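Local coordinates for protein SCO1 homolog 1, mitochondrial (Arabidopsis thaliana, PDB 6N5U) that binds copper(I) through its thioredoxin-fold domain and is thought to help insert copper into the active site of mitochondrial cytochrome c oxidase, at residues A[111-119]-A[129-138]. Sequence-based numbering, arbitrary orientation.
Sequences RSYRVYYMK and VDHSIVMYLM. With CU1 (copper (I) ion), chain D.
The Y136 ring takes CD2 of Y113 over one face and CG1 of V134 over the opposite one, both toward the rim, while CG2 of V115 meets its edge near the plane. The Y113 ring lies oblique to it, planes 53° apart, and receives M138 at its edge: CE is 4.0 Å from Y113 CE2, and the sulfur beside it makes a Met-aromatic contact. With an alanine in place of Y136, the ring between Y113, V115 and V134 is gone, which would probably open a gap there and leave one side of the Y113 ring with less packing. Farther along, Y116 carries CG opposite its own backbone N (chi1 154°), which lays its ring beside the D130–H131 backbone. Its OH donates to D130 OD2 (3.0 Å) from above the carboxylate, whose plane stands 88° to the ring. S132 grips the Y116 backbone twice: Y116 N donates to S132 OG (2.8 Å) and S132 N to Y116 O (3.1 Å). M118 and D130 follow as an antiparallel hydrogen-bonded pair, M118 N reaching D130 O at 2.8 Å. H131 ND1 donates to S132 O (3.0 Å), helping fix the imidazole's rotation, while NE2 binds copper(I) in the ring plane at 2.5 Å. The aromatic cluster packs the end of helix 103-112 on strand 135-138 of the central sheet; the bonded part is the β-hairpin of strands 117-121 and 127-131, an addition to the thioredoxin fold in SCO proteins; here its H131 completes the copper site with C42 and C46.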
loop_
_atom_site.group_PDB
_atom_site.type_symbol
_atom_site.label_atom_id
_atom_site.label_comp_id
_atom_site.label_asym_id
_atom_site.label_seq_id
_atom_site.Cartn_x
_atom_site.Cartn_y
_atom_site.Cartn_z
ATOM N N ARG A 111 6.069 10.517 -6.057
ATOM C CA ARG A 111 5.915 11.962 -6.222
ATOM C C ARG A 111 4.434 12.344 -6.124
ATOM O O ARG A 111 4.105 13.220 -5.335
ATOM C CB ARG A 111 6.450 12.409 -7.583
ATOM C CG ARG A 111 7.035 13.807 -7.583
ATOM C CD ARG A 111 7.027 14.465 -8.954
ATOM N NE ARG A 111 7.494 13.602 -10.039
ATOM C CZ ARG A 111 8.771 13.388 -10.346
ATOM N NH1 ARG A 111 9.736 13.960 -9.637
ATOM N NH2 ARG A 111 9.093 12.589 -11.357
ATOM N N SER A 112 3.552 11.654 -6.892
ATOM C CA SER A 112 2.108 11.874 -6.952
ATOM C C SER A 112 1.445 11.789 -5.580
ATOM O O SER A 112 0.604 12.627 -5.245
ATOM C CB SER A 112 1.460 10.892 -7.923
ATOM O OG SER A 112 1.699 11.284 -9.265
ATOM N N TYR A 113 1.861 10.813 -4.782
ATOM C CA TYR A 113 1.341 10.564 -3.439
ATOM C C TYR A 113 2.138 11.312 -2.359
ATOM O O TYR A 113 1.817 11.204 -1.196
ATOM C CB TYR A 113 1.233 9.032 -3.175
ATOM C CG TYR A 113 0.077 8.442 -3.960
ATOM C CD1 TYR A 113 0.232 8.075 -5.292
ATOM C CD2 TYR A 113 -1.206 8.393 -3.417
ATOM C CE1 TYR A 113 -0.850 7.636 -6.055
ATOM C CE2 TYR A 113 -2.297 7.955 -4.169
ATOM C CZ TYR A 113 -2.113 7.569 -5.487
ATOM O OH TYR A 113 -3.187 7.148 -6.240
ATOM N N ARG A 114 3.133 12.113 -2.749
ATOM C CA ARG A 114 3.954 12.889 -1.807
ATOM C C ARG A 114 4.672 11.968 -0.805
ATOM O O ARG A 114 4.660 12.195 0.407
ATOM C CB ARG A 114 3.150 14.023 -1.114
ATOM C CG ARG A 114 2.171 14.833 -1.998
ATOM C CD ARG A 114 2.840 15.378 -3.232
ATOM N NE ARG A 114 2.017 16.344 -3.940
ATOM C CZ ARG A 114 2.186 16.651 -5.219
ATOM N NH1 ARG A 114 3.107 16.026 -5.942
ATOM N NH2 ARG A 114 1.427 17.579 -5.789
ATOM N N VAL A 115 5.277 10.909 -1.328
ATOM C CA VAL A 115 5.995 9.916 -0.540
ATOM C C VAL A 115 7.514 10.141 -0.650
ATOM O O VAL A 115 8.053 10.291 -1.753
ATOM C CB VAL A 115 5.575 8.464 -0.933
ATOM C CG1 VAL A 115 6.456 7.414 -0.257
ATOM C CG2 VAL A 115 4.105 8.212 -0.607
ATOM N N TYR A 116 8.189 10.173 0.505
ATOM C CA TYR A 116 9.638 10.261 0.589
ATOM C C TYR A 116 10.177 8.815 0.594
ATOM O O TYR A 116 9.626 7.955 1.282
ATOM C CB TYR A 116 10.046 10.993 1.890
ATOM C CG TYR A 116 11.427 10.625 2.398
ATOM C CD1 TYR A 116 12.572 11.085 1.757
ATOM C CD2 TYR A 116 11.587 9.800 3.510
ATOM C CE1 TYR A 116 13.841 10.712 2.189
ATOM C CE2 TYR A 116 12.854 9.451 3.973
ATOM C CZ TYR A 116 13.979 9.907 3.307
ATOM O OH TYR A 116 15.235 9.570 3.748
ATOM N N TYR A 117 11.253 8.562 -0.151
ATOM C CA TYR A 117 11.937 7.269 -0.170
ATOM C C TYR A 117 13.402 7.476 -0.541
ATOM O O TYR A 117 13.710 8.224 -1.475
ATOM C CB TYR A 117 11.202 6.201 -1.010
ATOM C CG TYR A 117 11.333 6.323 -2.508
ATOM C CD1 TYR A 117 10.504 7.172 -3.234
ATOM C CD2 TYR A 117 12.221 5.522 -3.213
ATOM C CE1 TYR A 117 10.626 7.291 -4.619
ATOM C CE2 TYR A 117 12.351 5.631 -4.594
ATOM C CZ TYR A 117 11.550 6.515 -5.297
ATOM O OH TYR A 117 11.697 6.629 -6.658
ATOM N N MET A 118 14.308 6.900 0.238
ATOM C CA MET A 118 15.744 7.067 0.024
ATOM C C MET A 118 16.522 5.837 0.487
ATOM O O MET A 118 16.371 5.383 1.616
ATOM C CB MET A 118 16.227 8.295 0.786
ATOM C CG MET A 118 17.640 8.696 0.478
ATOM S SD MET A 118 18.115 10.117 1.495
ATOM C CE MET A 118 17.332 11.461 0.548
ATOM N N LYS A 119 17.370 5.314 -0.387
ATOM C CA LYS A 119 18.234 4.179 -0.087
ATOM C C LYS A 119 19.199 4.565 1.020
ATOM O O LYS A 119 19.736 5.686 1.043
ATOM C CB LYS A 119 19.001 3.747 -1.331
ATOM C CG LYS A 119 18.320 2.605 -2.034
ATOM C CD LYS A 119 18.894 2.329 -3.389
ATOM C CE LYS A 119 20.205 1.606 -3.371
ATOM N NZ LYS A 119 20.424 0.974 -4.681
ATOM N N VAL A 129 15.571 0.865 2.554
ATOM C CA VAL A 129 14.948 2.053 1.987
ATOM C C VAL A 129 14.243 2.796 3.133
ATOM O O VAL A 129 13.398 2.229 3.822
ATOM C CB VAL A 129 14.023 1.785 0.760
ATOM C CG1 VAL A 129 13.358 3.075 0.285
ATOM C CG2 VAL A 129 14.797 1.122 -0.383
ATOM N N ASP A 130 14.697 4.015 3.403
ATOM C CA ASP A 130 14.109 4.886 4.415
ATOM C C ASP A 130 12.921 5.549 3.713
ATOM O O ASP A 130 13.074 6.080 2.615
ATOM C CB ASP A 130 15.149 5.921 4.859
ATOM C CG ASP A 130 14.738 6.808 6.006
ATOM O OD1 ASP A 130 13.792 6.450 6.723
ATOM O OD2 ASP A 130 15.376 7.856 6.193
ATOM N N HIS A 131 11.730 5.447 4.292
ATOM C CA HIS A 131 10.532 5.974 3.634
ATOM C C HIS A 131 9.450 6.416 4.593
ATOM O O HIS A 131 9.531 6.159 5.799
ATOM C CB HIS A 131 9.964 4.932 2.643
ATOM C CG HIS A 131 9.500 3.668 3.318
ATOM N ND1 HIS A 131 8.185 3.503 3.716
ATOM C CD2 HIS A 131 10.208 2.576 3.684
ATOM C CE1 HIS A 131 8.129 2.301 4.254
ATOM N NE2 HIS A 131 9.327 1.706 4.248
ATOM N N SER A 132 8.424 7.073 4.029
ATOM C CA SER A 132 7.260 7.611 4.732
ATOM C C SER A 132 6.380 6.439 5.159
ATOM O O SER A 132 6.107 5.557 4.334
ATOM C CB SER A 132 6.465 8.529 3.806
ATOM O OG SER A 132 7.265 9.402 3.029
ATOM N N ILE A 133 5.997 6.382 6.448
ATOM C CA ILE A 133 5.128 5.301 6.960
ATOM C C ILE A 133 3.731 5.851 6.845
ATOM O O ILE A 133 3.290 6.674 7.669
ATOM C CB ILE A 133 5.521 4.775 8.358
ATOM C CG1 ILE A 133 6.978 4.277 8.326
ATOM C CG2 ILE A 133 4.560 3.666 8.809
ATOM C CD1 ILE A 133 7.823 4.713 9.485
ATOM N N VAL A 134 3.082 5.483 5.724
ATOM C CA VAL A 134 1.824 6.057 5.284
ATOM C C VAL A 134 0.780 5.035 4.752
ATOM O O VAL A 134 1.146 4.033 4.164
ATOM C CB VAL A 134 2.221 7.089 4.179
ATOM C CG1 VAL A 134 1.017 7.644 3.474
ATOM C CG2 VAL A 134 3.047 8.238 4.741
ATOM N N MET A 135 -0.513 5.347 4.918
ATOM C CA MET A 135 -1.653 4.615 4.370
ATOM C C MET A 135 -2.619 5.650 3.821
ATOM O O MET A 135 -2.862 6.694 4.456
ATOM C CB MET A 135 -2.342 3.685 5.386
ATOM C CG MET A 135 -1.508 2.498 5.749
ATOM S SD MET A 135 -2.141 1.441 7.045
ATOM C CE MET A 135 -2.240 2.659 8.477
ATOM N N TYR A 136 -3.157 5.366 2.636
ATOM C CA TYR A 136 -4.044 6.286 1.933
ATOM C C TYR A 136 -5.351 5.622 1.608
ATOM O O TYR A 136 -5.374 4.660 0.836
ATOM C CB TYR A 136 -3.389 6.757 0.618
ATOM C CG TYR A 136 -2.146 7.593 0.768
ATOM C CD1 TYR A 136 -2.217 8.902 1.235
ATOM C CD2 TYR A 136 -0.902 7.107 0.376
ATOM C CE1 TYR A 136 -1.082 9.703 1.327
ATOM C CE2 TYR A 136 0.242 7.907 0.447
ATOM C CZ TYR A 136 0.146 9.207 0.922
ATOM O OH TYR A 136 1.260 9.986 1.113
ATOM N N LEU A 137 -6.443 6.123 2.178
ATOM C CA LEU A 137 -7.733 5.531 1.886
ATOM C C LEU A 137 -8.292 6.264 0.672
ATOM O O LEU A 137 -8.666 7.436 0.763
ATOM C CB LEU A 137 -8.666 5.567 3.124
ATOM C CG LEU A 137 -10.179 5.386 2.905
ATOM C CD1 LEU A 137 -10.556 3.916 2.764
ATOM C CD2 LEU A 137 -10.952 6.041 4.004
ATOM N N MET A 138 -8.247 5.586 -0.481
ATOM C CA MET A 138 -8.780 6.032 -1.769
ATOM C C MET A 138 -10.198 5.478 -1.839
ATOM O O MET A 138 -10.462 4.408 -1.281
ATOM C CB MET A 138 -7.966 5.438 -2.941
ATOM C CG MET A 138 -6.503 5.819 -2.954
ATOM S SD MET A 138 -6.223 7.601 -3.104
ATOM C CE MET A 138 -5.448 7.861 -1.633
HETATM CU CU CU1 D . 9.487 -0.370 5.689
#